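Local coordinates for protein anti-H(O) lectin 1 (Ulex europaeus, PDB 1FX5) that binds carbohydrate with specificity for L-fucose, acting as a legume lectin that carries calcium and manganese ions, at residues A[35-40]-A[221-226]; A[178-183]-A[195-200]; A[73-78]-A[225-230]. All coordinates share one frame; numbering follows the deposited sequence.

Overall arrangement
In this legume lectin beta-sandwich, contact 3 lies mostly buried, while contacts 1 and 2 are partly exposed. Contacts 1 and 3 share T225 and H226 on strand 224-236, their centres about 13 Å apart; one edge of that strand pairs with strand 64-78, and the loop 35-40 lies against T225 and the chain leading into the strand. Contact 2, a hairpin ladder about 24 Å from contact 3 between centres, lies on the opposite side of the chain's centre. The chemistry follows the place: a side-chain amide gripping loop backbone in contact 1, threonine hydroxyls and methyls over one face in contact 2, and aromatic rings, sulfur and closely spaced carboxylates in contact 3.

Contact 1: A[35-40]-A[221-226]; sequences NKVGNN and GRQATH
Q223 reaches over to G38 and joins the loop 35-40 to the chain leading into strand 224-236, in the beta-sandwich of a legume lectin. Its CG stands anti to the carbonyl carbon (chi1 -60°) and the chain then runs extended, which carries the carboxamide to the loop backbone. There both ends of the amide are used on one residue: G38 N donates to Q223 OE1 at 2.9 Å in a nearly straight bond (169°), and Q223 NE2 donates to G38 O at 3.0 Å. G38 O lies in the plane of the Q223 amide, although NE2 stands above the plane of the G38 carbonyl. G38 has phi 138°, where a CB would run into V37 O, a shape suited to glycine. Beside this pairing, V37 turns its CG1 branch onto the strand, 3.6 Å from A224 O and also against the CB atoms of Q223 and T225. Further along the loop, N40 belongs to the pocket of a bound glycan, to which its carbonyl makes a weak hydrogen bond. At the other end of the contact, T225 OG1, anti to its own backbone N, donates to N35 O at 3.2 Å, nearly along the C=O axis.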
ATOM      1  N   ASN A  35     -13.558   2.810  17.933  1.00 22.82           N
ATOM      2  CA  ASN A  35     -14.593   2.034  18.600  1.00 24.66           C
ATOM      3  C   ASN A  35     -15.799   2.919  18.782  1.00 26.52           C
ATOM      4  O   ASN A  35     -15.672   4.143  18.768  1.00 28.87           O
ATOM      5  CB  ASN A  35     -14.112   1.551  19.986  1.00 21.80           C
ATOM      6  CG  ASN A  35     -13.984   2.690  21.015  1.00 23.44           C
ATOM      7  OD1 ASN A  35     -14.877   2.897  21.834  1.00 25.14           O
ATOM      8  ND2 ASN A  35     -12.862   3.408  20.989  1.00 15.39           N
ATOM      9  N   LYS A  36     -16.975   2.318  18.895  1.00 28.46           N
ATOM     10  CA  LYS A  36     -18.156   3.123  19.088  1.00 29.95           C
ATOM     11  C   LYS A  36     -18.670   2.917  20.504  1.00 31.67           C
ATOM     12  O   LYS A  36     -18.218   2.004  21.212  1.00 32.34           O
ATOM     13  CB  LYS A  36     -19.213   2.866  18.013  1.00 30.19           C
ATOM     14  CG  LYS A  36     -19.584   1.450  17.783  1.00 34.64           C
ATOM     15  CD  LYS A  36     -20.594   1.376  16.644  1.00 36.76           C
ATOM     16  CE  LYS A  36     -20.105   2.144  15.422  1.00 40.62           C
ATOM     17  NZ  LYS A  36     -20.988   1.934  14.230  1.00 41.40           N
ATOM     18  N   VAL A  37     -19.479   3.871  20.962  1.00 32.43           N
ATOM     19  CA  VAL A  37     -20.067   3.839  22.297  1.00 29.81           C
ATOM     20  C   VAL A  37     -21.580   3.740  22.118  1.00 31.66           C
ATOM     21  O   VAL A  37     -22.105   3.951  21.014  1.00 28.54           O
ATOM     22  CB  VAL A  37     -19.689   5.101  23.094  1.00 29.30           C
ATOM     23  CG1 VAL A  37     -18.174   5.138  23.339  1.00 24.14           C
ATOM     24  CG2 VAL A  37     -20.110   6.343  22.328  1.00 28.21           C
ATOM     25  N   GLY A  38     -22.277   3.424  23.198  1.00 33.87           N
ATOM     26  CA  GLY A  38     -23.725   3.292  23.150  1.00 39.79           C
ATOM     27  C   GLY A  38     -24.106   2.071  23.974  1.00 44.22           C
ATOM     28  O   GLY A  38     -23.249   1.216  24.247  1.00 43.34           O
ATOM     29  N   ASN A  39     -25.376   1.943  24.354  1.00 47.77           N
ATOM     30  CA  ASN A  39     -25.779   0.784  25.158  1.00 50.60           C
ATOM     31  C   ASN A  39     -26.209  -0.492  24.425  1.00 48.89           C
ATOM     32  O   ASN A  39     -26.467  -1.519  25.058  1.00 51.20           O
ATOM     33  CB  ASN A  39     -26.741   1.168  26.295  1.00 55.69           C
ATOM     34  CG  ASN A  39     -27.864   2.082  25.844  1.00 59.88           C
ATOM     35  OD1 ASN A  39     -27.839   2.627  24.738  1.00 63.13           O
ATOM     36  ND2 ASN A  39     -28.854   2.270  26.713  1.00 63.15           N
ATOM     37  N   ASN A  40     -26.192  -0.462  23.097  1.00 44.78           N
ATOM     38  CA  ASN A  40     -26.569  -1.628  22.299  1.00 44.01           C
ATOM     39  C   ASN A  40     -25.289  -2.331  21.781  1.00 43.12           C
ATOM     40  O   ASN A  40     -25.219  -2.726  20.602  1.00 44.81           O
ATOM     41  CB  ASN A  40     -27.398  -1.170  21.107  1.00 47.56           C
ATOM     42  CG  ASN A  40     -26.650  -0.169  20.253  1.00 52.76           C
ATOM     43  OD1 ASN A  40     -25.829   0.611  20.762  1.00 53.29           O
ATOM     44  ND2 ASN A  40     -26.907  -0.191  18.950  1.00 54.92           N
ATOM     45  N   GLY A 221     -20.379   1.082  31.185  1.00 26.67           N
ATOM     46  CA  GLY A 221     -20.336   1.846  32.420  1.00 27.65           C
ATOM     47  C   GLY A 221     -19.194   2.834  32.499  1.00 29.54           C
ATOM     48  O   GLY A 221     -19.186   3.701  33.372  1.00 31.56           O
ATOM     49  N   ARG A 222     -18.221   2.717  31.601  1.00 29.90           N
ATOM     50  CA  ARG A 222     -17.075   3.625  31.597  1.00 28.14           C
ATOM     51  C   ARG A 222     -16.605   3.842  30.167  1.00 25.77           C
ATOM     52  O   ARG A 222     -15.415   4.036  29.902  1.00 28.99           O
ATOM     53  CB  ARG A 222     -15.946   3.089  32.510  1.00 27.91           C
ATOM     54  CG  ARG A 222     -15.896   1.576  32.718  1.00 29.76           C
ATOM     55  CD  ARG A 222     -15.644   1.156  34.205  1.00 30.58           C
ATOM     56  NE  ARG A 222     -14.478   1.827  34.758  1.00 33.93           N
ATOM     57  CZ  ARG A 222     -14.034   1.730  36.011  1.00 33.32           C
ATOM     58  NH1 ARG A 222     -14.639   0.970  36.908  1.00 29.98           N
ATOM     59  NH2 ARG A 222     -12.971   2.442  36.369  1.00 34.75           N
ATOM     60  N   GLN A 223     -17.579   3.904  29.271  1.00 20.89           N
ATOM     61  CA  GLN A 223     -17.341   4.089  27.859  1.00 20.27           C
ATOM     62  C   GLN A 223     -16.717   5.384  27.420  1.00 20.13           C
ATOM     63  O   GLN A 223     -17.018   6.438  27.946  1.00 22.56           O
ATOM     64  CB  GLN A 223     -18.631   3.887  27.064  1.00 19.14           C
ATOM     65  CG  GLN A 223     -19.250   2.504  27.212  1.00 20.98           C
ATOM     66  CD  GLN A 223     -20.437   2.307  26.273  1.00 24.69           C
ATOM     67  OE1 GLN A 223     -21.077   3.275  25.846  1.00 22.98           O
ATOM     68  NE2 GLN A 223     -20.719   1.059  25.930  1.00 20.60           N
ATOM     69  N   ALA A 224     -15.857   5.269  26.416  1.00 20.41           N
ATOM     70  CA  ALA A 224     -15.153   6.397  25.826  1.00 19.14           C
ATOM     71  C   ALA A 224     -14.816   6.006  24.384  1.00 18.37           C
ATOM     72  O   ALA A 224     -14.676   4.812  24.071  1.00 19.45           O
ATOM     73  CB  ALA A 224     -13.884   6.704  26.599  1.00 18.15           C
ATOM     74  N   THR A 225     -14.797   6.984  23.489  1.00 17.06           N
ATOM     75  CA  THR A 225     -14.476   6.725  22.096  1.00 19.00           C
ATOM     76  C   THR A 225     -13.028   7.252  21.878  1.00 20.06           C
ATOM     77  O   THR A 225     -12.610   8.213  22.526  1.00 18.71           O
ATOM     78  CB  THR A 225     -15.518   7.375  21.153  1.00 23.60           C
ATOM     79  OG1 THR A 225     -15.170   7.085  19.786  1.00 29.22           O
ATOM     80  CG2 THR A 225     -15.576   8.882  21.373  1.00 22.50           C
ATOM     81  N   HIS A 226     -12.249   6.573  21.030  1.00 19.55           N
ATOM     82  CA  HIS A 226     -10.860   6.953  20.749  1.00 17.67           C
ATOM     83  C   HIS A 226     -10.797   7.253  19.262  1.00 18.83           C
ATOM     84  O   HIS A 226     -11.092   6.374  18.450  1.00 19.29           O
ATOM     85  CB  HIS A 226      -9.933   5.790  21.151  1.00 17.32           C
ATOM     86  CG  HIS A 226     -10.097   5.371  22.581  1.00 16.75           C
ATOM     87  ND1 HIS A 226     -11.042   4.449  22.982  1.00 17.00           N
ATOM     88  CD2 HIS A 226      -9.504   5.820  23.713  1.00 18.38           C
ATOM     89  CE1 HIS A 226     -11.032   4.354  24.303  1.00 19.89           C
ATOM     90  NE2 HIS A 226     -10.107   5.175  24.773  1.00 19.22           N
TER

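Contact 2: A[178-183]-A[195-200]; sequences SKTLTA and SVTSIV
T182 and T197 face each other as a non-hydrogen-bonded pair of the antiparallel hairpin formed by strands 180-187 and 192-199, at the end of the flat back sheet of the legume lectin sandwich. Both have OG1 anti to the carbonyl carbon (chi1 -58° and -59°), and the side chains cross obliquely, with T182 OG1 and T197 OG1 3.3 Å apart in a weak hydrogen bond. T197 CG2 meets a second threonine diagonally: the methyl CG2 of T180 lies 3.6 Å from it. T180 is paired with I199, whose CG1 passes 4.1 Å from T180 OG1. That hydroxyl donates to S178 OG at 2.9 Å, and S178 OG is in turn bonded to E175 OE1; K179 and T180 lie opposite E175 on the preceding strand, a G1 beta bulge.

The other face, bearing L181, A183, V196 and S198, looks inward. A183 CB touches V196 CG1 at 4.1 Å; V196 packs on I143 and I145 and L181 on V122, residues of the facing sheet, while L181 also touches I172 of its own sheet. Between the faces runs a ladder in which L181 bonds both ways with S198 and A183 both ways with V196; V200 N to K179 O, 3.1 Å, closes its end. Threonines and I199 thus make up one face, L181, A183 and V196 give the other a mainly hydrocarbon surface with S198 its polar member, and main-chain bonds, rather than the weak threonine pair, supply most of the polar cohesion.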
ATOM      1  N   SER A 178      20.359  -0.068  16.316  1.00 23.79           N
ATOM      2  CA  SER A 178      20.501  -0.317  17.749  1.00 23.19           C
ATOM      3  C   SER A 178      19.324  -1.115  18.305  1.00 23.01           C
ATOM      4  O   SER A 178      19.336  -1.450  19.480  1.00 23.63           O
ATOM      5  CB  SER A 178      20.629   0.977  18.522  1.00 20.48           C
ATOM      6  OG  SER A 178      19.428   1.689  18.391  1.00 21.65           O
ATOM      7  N   LYS A 179      18.333  -1.429  17.459  1.00 22.22           N
ATOM      8  CA  LYS A 179      17.132  -2.191  17.864  1.00 21.47           C
ATOM      9  C   LYS A 179      16.279  -1.471  18.929  1.00 21.14           C
ATOM     10  O   LYS A 179      15.571  -2.122  19.710  1.00 18.78           O
ATOM     11  CB  LYS A 179      17.521  -3.597  18.344  1.00 20.64           C
ATOM     12  CG  LYS A 179      17.931  -4.480  17.190  1.00 23.86           C
ATOM     13  CD  LYS A 179      18.436  -5.831  17.624  1.00 22.69           C
ATOM     14  CE  LYS A 179      19.909  -5.787  17.963  1.00 20.98           C
ATOM     15  NZ  LYS A 179      20.378  -7.173  18.237  1.00 22.25           N
ATOM     16  N   THR A 180      16.324  -0.133  18.912  1.00 19.33           N
ATOM     17  CA  THR A 180      15.586   0.720  19.855  1.00 18.20           C
ATOM     18  C   THR A 180      14.187   1.132  19.377  1.00 18.61           C
ATOM     19  O   THR A 180      14.022   1.564  18.238  1.00 18.05           O
ATOM     20  CB  THR A 180      16.403   2.022  20.164  1.00 19.46           C
ATOM     21  OG1 THR A 180      17.678   1.675  20.725  1.00 21.77           O
ATOM     22  CG2 THR A 180      15.685   2.885  21.157  1.00 18.01           C
ATOM     23  N   LEU A 181      13.186   0.930  20.227  1.00 15.22           N
ATOM     24  CA  LEU A 181      11.797   1.288  19.917  1.00 15.58           C
ATOM     25  C   LEU A 181      11.412   2.391  20.936  1.00 15.17           C
ATOM     26  O   LEU A 181      11.420   2.148  22.146  1.00 13.42           O
ATOM     27  CB  LEU A 181      10.873   0.066  20.065  1.00 14.78           C
ATOM     28  CG  LEU A 181       9.386   0.281  19.784  1.00 17.73           C
ATOM     29  CD1 LEU A 181       9.192   0.727  18.319  1.00 17.88           C
ATOM     30  CD2 LEU A 181       8.640  -1.018  20.028  1.00 18.36           C
ATOM     31  N   THR A 182      11.184   3.613  20.459  1.00 15.46           N
ATOM     32  CA  THR A 182      10.811   4.741  21.331  1.00 18.38           C
ATOM     33  C   THR A 182       9.477   5.321  20.899  1.00 18.63           C
ATOM     34  O   THR A 182       9.215   5.455  19.690  1.00 16.06           O
ATOM     35  CB  THR A 182      11.848   5.897  21.269  1.00 17.91           C
ATOM     36  OG1 THR A 182      13.126   5.394  21.636  1.00 24.91           O
ATOM     37  CG2 THR A 182      11.502   7.010  22.262  1.00 18.78           C
ATOM     38  N   ALA A 183       8.641   5.657  21.878  1.00 16.64           N
ATOM     39  CA  ALA A 183       7.328   6.233  21.618  1.00 15.19           C
ATOM     40  C   ALA A 183       7.189   7.444  22.529  1.00 16.27           C
ATOM     41  O   ALA A 183       7.558   7.367  23.711  1.00 15.58           O
ATOM     42  CB  ALA A 183       6.223   5.222  21.945  1.00  9.06           C
ATOM     43  N   SER A 195       7.727   9.800  27.354  1.00 21.80           N
ATOM     44  CA  SER A 195       8.217   8.808  26.413  1.00 21.64           C
ATOM     45  C   SER A 195       8.607   7.522  27.107  1.00 21.51           C
ATOM     46  O   SER A 195       8.907   7.511  28.317  1.00 20.57           O
ATOM     47  CB  SER A 195       9.364   9.343  25.568  1.00 21.34           C
ATOM     48  OG  SER A 195      10.456   9.718  26.362  1.00 28.97           O
ATOM     49  N   VAL A 196       8.492   6.431  26.357  1.00 18.07           N
ATOM     50  CA  VAL A 196       8.822   5.108  26.846  1.00 16.44           C
ATOM     51  C   VAL A 196       9.675   4.478  25.756  1.00 17.88           C
ATOM     52  O   VAL A 196       9.397   4.649  24.548  1.00 14.01           O
ATOM     53  CB  VAL A 196       7.560   4.282  27.142  1.00 15.92           C
ATOM     54  CG1 VAL A 196       6.762   4.016  25.861  1.00 14.70           C
ATOM     55  CG2 VAL A 196       7.958   3.007  27.849  1.00 13.01           C
ATOM     56  N   THR A 197      10.694   3.732  26.179  1.00 17.21           N
ATOM     57  CA  THR A 197      11.612   3.083  25.252  1.00 15.13           C
ATOM     58  C   THR A 197      11.964   1.673  25.631  1.00 17.81           C
ATOM     59  O   THR A 197      11.925   1.318  26.814  1.00 17.63           O
ATOM     60  CB  THR A 197      12.986   3.837  25.290  1.00 14.49           C
ATOM     61  OG1 THR A 197      12.807   5.207  24.940  1.00 20.36           O
ATOM     62  CG2 THR A 197      13.962   3.251  24.342  1.00 13.49           C
ATOM     63  N   SER A 198      12.349   0.887  24.629  1.00 16.19           N
ATOM     64  CA  SER A 198      12.760  -0.490  24.829  1.00 18.90           C
ATOM     65  C   SER A 198      13.645  -0.989  23.683  1.00 22.05           C
ATOM     66  O   SER A 198      13.644  -0.419  22.582  1.00 21.12           O
ATOM     67  CB  SER A 198      11.614  -1.450  25.063  1.00 22.11           C
ATOM     68  OG  SER A 198      12.148  -2.584  25.757  1.00 27.15           O
ATOM     69  N   ILE A 199      14.428  -2.034  23.961  1.00 20.39           N
ATOM     70  CA  ILE A 199      15.322  -2.617  22.969  1.00 18.11           C
ATOM     71  C   ILE A 199      14.821  -4.031  22.738  1.00 18.91           C
ATOM     72  O   ILE A 199      14.847  -4.869  23.644  1.00 19.72           O
ATOM     73  CB  ILE A 199      16.790  -2.552  23.443  1.00 18.55           C
ATOM     74  CG1 ILE A 199      17.123  -1.083  23.751  1.00 16.08           C
ATOM     75  CG2 ILE A 199      17.718  -3.128  22.369  1.00 20.52           C
ATOM     76  CD1 ILE A 199      18.559  -0.748  24.000  1.00 21.08           C
ATOM     77  N   VAL A 200      14.300  -4.262  21.532  1.00 16.60           N
ATOM     78  CA  VAL A 200      13.760  -5.554  21.162  1.00 17.08           C
ATOM     79  C   VAL A 200      14.084  -5.907  19.700  1.00 18.03           C
ATOM     80  O   VAL A 200      13.965  -5.080  18.792  1.00 17.88           O
ATOM     81  CB  VAL A 200      12.217  -5.586  21.479  1.00 21.03           C
ATOM     82  CG1 VAL A 200      11.550  -4.332  20.989  1.00 23.47           C
ATOM     83  CG2 VAL A 200      11.533  -6.786  20.832  1.00 23.81           C
TER

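Contact 3: A[73-78]-A[225-230]; sequences SFFMET and THEVLN
The F75 ring carries the CB of E227 over one face, 4.2 Å from the ring centroid and 24° off the normal, a CH-pi contact displaced toward the rim. At its edge, near the ring plane, L229 CD2 comes to within 3.8 Å of F75 CE1, the two side chains crossing at about a right angle. E77 CD also lies in plane at the F75 edge, and the E227 carboxylate is turned 41° from the ring. F75 CG sits between the backbone N and the carbonyl carbon (chi1 71°), starting the ring toward strand 224-236. On the opposite side of the sheet the H226 imidazole receives M76 SD at its edge in a sulfur-aromatic contact, 3.5 Å from H226 CD2, while M76 CG lies in plane at the edge of the F74 ring.

This is antiparallel pairing of strands 64-78 and 224-236 within the flat back sheet of the legume lectin sandwich. F75 and E227 exchange two backbone bonds, as do E77 and T225; E77 CB also lies alongside T225 CG2, 3.7 Å away. At the far end L229 N bonds S73 O at 2.9 Å, whereas S73 N makes a weak bond to N230 OD1, and a water joins that same oxygen to S73 OG.

E227 OE2 approaches F75 CE2 at 3.3 Å and E77 OE2 at 4.0 Å, and is buried with no polar partner in the model. Two acidic groups so close, one in a largely apolar setting, would be expected to favour protonation of one, most plausibly by a raised pKa at E227.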
ATOM      1  N   SER A  73      -2.096  12.082  15.369  1.00 18.50           N
ATOM      2  CA  SER A  73      -2.726  12.876  16.423  1.00 17.58           C
ATOM      3  C   SER A  73      -4.034  12.172  16.792  1.00 18.49           C
ATOM      4  O   SER A  73      -4.743  11.667  15.908  1.00 18.82           O
ATOM      5  CB  SER A  73      -3.028  14.289  15.915  1.00 19.24           C
ATOM      6  OG  SER A  73      -1.821  14.974  15.614  1.00 23.77           O
ATOM      7  N   PHE A  74      -4.372  12.151  18.076  1.00 16.04           N
ATOM      8  CA  PHE A  74      -5.604  11.494  18.489  1.00 16.68           C
ATOM      9  C   PHE A  74      -6.268  12.263  19.663  1.00 19.52           C
ATOM     10  O   PHE A  74      -5.682  13.205  20.229  1.00 19.60           O
ATOM     11  CB  PHE A  74      -5.292  10.028  18.888  1.00 12.03           C
ATOM     12  CG  PHE A  74      -4.744   9.867  20.298  1.00 14.35           C
ATOM     13  CD1 PHE A  74      -5.591   9.656  21.373  1.00 15.67           C
ATOM     14  CD2 PHE A  74      -3.388   9.929  20.540  1.00 15.95           C
ATOM     15  CE1 PHE A  74      -5.100   9.516  22.668  1.00 16.55           C
ATOM     16  CE2 PHE A  74      -2.880   9.788  21.828  1.00 18.82           C
ATOM     17  CZ  PHE A  74      -3.742   9.582  22.900  1.00 17.96           C
ATOM     18  N   PHE A  75      -7.522  11.933  19.952  1.00 18.80           N
ATOM     19  CA  PHE A  75      -8.247  12.558  21.049  1.00 20.50           C
ATOM     20  C   PHE A  75      -9.304  11.547  21.504  1.00 21.95           C
ATOM     21  O   PHE A  75      -9.622  10.595  20.778  1.00 19.27           O
ATOM     22  CB  PHE A  75      -8.820  13.948  20.685  1.00 19.07           C
ATOM     23  CG  PHE A  75      -9.979  13.911  19.732  1.00 22.76           C
ATOM     24  CD1 PHE A  75      -9.768  13.829  18.359  1.00 23.33           C
ATOM     25  CD2 PHE A  75     -11.282  13.988  20.203  1.00 21.76           C
ATOM     26  CE1 PHE A  75     -10.840  13.820  17.467  1.00 22.27           C
ATOM     27  CE2 PHE A  75     -12.354  13.982  19.321  1.00 25.09           C
ATOM     28  CZ  PHE A  75     -12.131  13.898  17.946  1.00 24.40           C
ATOM     29  N   MET A  76      -9.763  11.684  22.743  1.00 22.54           N
ATOM     30  CA  MET A  76     -10.766  10.778  23.292  1.00 22.90           C
ATOM     31  C   MET A  76     -11.933  11.600  23.832  1.00 22.82           C
ATOM     32  O   MET A  76     -11.738  12.709  24.316  1.00 20.58           O
ATOM     33  CB  MET A  76     -10.158   9.978  24.460  1.00 20.48           C
ATOM     34  CG  MET A  76      -8.766   9.429  24.213  1.00 21.14           C
ATOM     35  SD  MET A  76      -8.105   8.447  25.573  1.00 20.62           S
ATOM     36  CE  MET A  76      -7.508   9.707  26.734  1.00 18.87           C
ATOM     37  N   GLU A  77     -13.132  11.027  23.808  1.00 26.75           N
ATOM     38  CA  GLU A  77     -14.326  11.713  24.305  1.00 28.04           C
ATOM     39  C   GLU A  77     -15.064  10.776  25.230  1.00 27.68           C
ATOM     40  O   GLU A  77     -15.177   9.583  24.936  1.00 25.57           O
ATOM     41  CB  GLU A  77     -15.247  12.093  23.162  1.00 30.98           C
ATOM     42  CG  GLU A  77     -14.532  12.785  22.050  1.00 41.23           C
ATOM     43  CD  GLU A  77     -15.282  13.985  21.567  1.00 46.91           C
ATOM     44  OE1 GLU A  77     -15.189  15.034  22.256  1.00 48.88           O
ATOM     45  OE2 GLU A  77     -15.953  13.868  20.508  1.00 47.16           O
ATOM     46  N   THR A  78     -15.610  11.316  26.314  1.00 29.82           N
ATOM     47  CA  THR A  78     -16.342  10.501  27.268  1.00 32.20           C
ATOM     48  C   THR A  78     -17.424  11.271  28.026  1.00 35.39           C
ATOM     49  O   THR A  78     -17.286  12.465  28.276  1.00 35.21           O
ATOM     50  CB  THR A  78     -15.372   9.861  28.291  1.00 30.92           C
ATOM     51  OG1 THR A  78     -16.083   8.934  29.124  1.00 30.94           O
ATOM     52  CG2 THR A  78     -14.730  10.916  29.160  1.00 30.25           C
ATOM     53  N   THR A 225     -14.797   6.984  23.489  1.00 17.06           N
ATOM     54  CA  THR A 225     -14.476   6.725  22.096  1.00 19.00           C
ATOM     55  C   THR A 225     -13.028   7.252  21.878  1.00 20.06           C
ATOM     56  O   THR A 225     -12.610   8.213  22.526  1.00 18.71           O
ATOM     57  CB  THR A 225     -15.518   7.375  21.153  1.00 23.60           C
ATOM     58  OG1 THR A 225     -15.170   7.085  19.786  1.00 29.22           O
ATOM     59  CG2 THR A 225     -15.576   8.882  21.373  1.00 22.50           C
ATOM     60  N   HIS A 226     -12.249   6.573  21.030  1.00 19.55           N
ATOM     61  CA  HIS A 226     -10.860   6.953  20.749  1.00 17.67           C
ATOM     62  C   HIS A 226     -10.797   7.253  19.262  1.00 18.83           C
ATOM     63  O   HIS A 226     -11.092   6.374  18.450  1.00 19.29           O
ATOM     64  CB  HIS A 226      -9.933   5.790  21.151  1.00 17.32           C
ATOM     65  CG  HIS A 226     -10.097   5.371  22.581  1.00 16.75           C
ATOM     66  ND1 HIS A 226     -11.042   4.449  22.982  1.00 17.00           N
ATOM     67  CD2 HIS A 226      -9.504   5.820  23.713  1.00 18.38           C
ATOM     68  CE1 HIS A 226     -11.032   4.354  24.303  1.00 19.89           C
ATOM     69  NE2 HIS A 226     -10.107   5.175  24.773  1.00 19.22           N
ATOM     70  N   GLU A 227     -10.344   8.463  18.922  1.00 20.48           N
ATOM     71  CA  GLU A 227     -10.252   8.924  17.536  1.00 20.94           C
ATOM     72  C   GLU A 227      -8.920   9.447  16.990  1.00 20.59           C
ATOM     73  O   GLU A 227      -8.230  10.226  17.640  1.00 18.57           O
ATOM     74  CB  GLU A 227     -11.344   9.974  17.361  1.00 23.49           C
ATOM     75  CG  GLU A 227     -12.706   9.353  17.602  1.00 33.39           C
ATOM     76  CD  GLU A 227     -13.777  10.338  17.967  1.00 37.61           C
ATOM     77  OE1 GLU A 227     -14.771  10.413  17.243  1.00 44.52           O
ATOM     78  OE2 GLU A 227     -13.664  11.014  19.002  1.00 45.93           O
ATOM     79  N   VAL A 228      -8.599   9.042  15.766  1.00 16.00           N
ATOM     80  CA  VAL A 228      -7.365   9.446  15.114  1.00 16.40           C
ATOM     81  C   VAL A 228      -7.684  10.472  14.043  1.00 17.22           C
ATOM     82  O   VAL A 228      -8.592  10.257  13.226  1.00 17.20           O
ATOM     83  CB  VAL A 228      -6.634   8.221  14.485  1.00 16.89           C
ATOM     84  CG1 VAL A 228      -5.365   8.666  13.766  1.00 11.32           C
ATOM     85  CG2 VAL A 228      -6.278   7.193  15.577  1.00 14.48           C
ATOM     86  N   LEU A 229      -6.912  11.562  14.032  1.00 17.39           N
ATOM     87  CA  LEU A 229      -7.094  12.651  13.075  1.00 19.88           C
ATOM     88  C   LEU A 229      -6.304  12.570  11.759  1.00 22.09           C
ATOM     89  O   LEU A 229      -6.756  13.064  10.722  1.00 22.31           O
ATOM     90  CB  LEU A 229      -6.787  13.982  13.766  1.00 19.00           C
ATOM     91  CG  LEU A 229      -7.712  14.424  14.897  1.00 22.40           C
ATOM     92  CD1 LEU A 229      -7.008  15.470  15.712  1.00 22.20           C
ATOM     93  CD2 LEU A 229      -9.028  14.956  14.355  1.00 23.21           C
ATOM     94  N   ASN A 230      -5.079  12.068  11.829  1.00 22.30           N
ATOM     95  CA  ASN A 230      -4.235  11.944  10.647  1.00 21.98           C
ATOM     96  C   ASN A 230      -3.225  10.859  10.929  1.00 21.37           C
ATOM     97  O   ASN A 230      -3.108  10.395  12.075  1.00 20.49           O
ATOM     98  CB  ASN A 230      -3.521  13.256  10.328  1.00 23.46           C
ATOM     99  CG  ASN A 230      -2.924  13.908  11.555  1.00 26.83           C
ATOM    100  OD1 ASN A 230      -2.144  13.304  12.290  1.00 28.65           O
ATOM    101  ND2 ASN A 230      -3.322  15.147  11.805  1.00 31.96           N
TER
HETATM  102  O   HOH W   1       0.577  14.586  13.592  1.00 43.40           O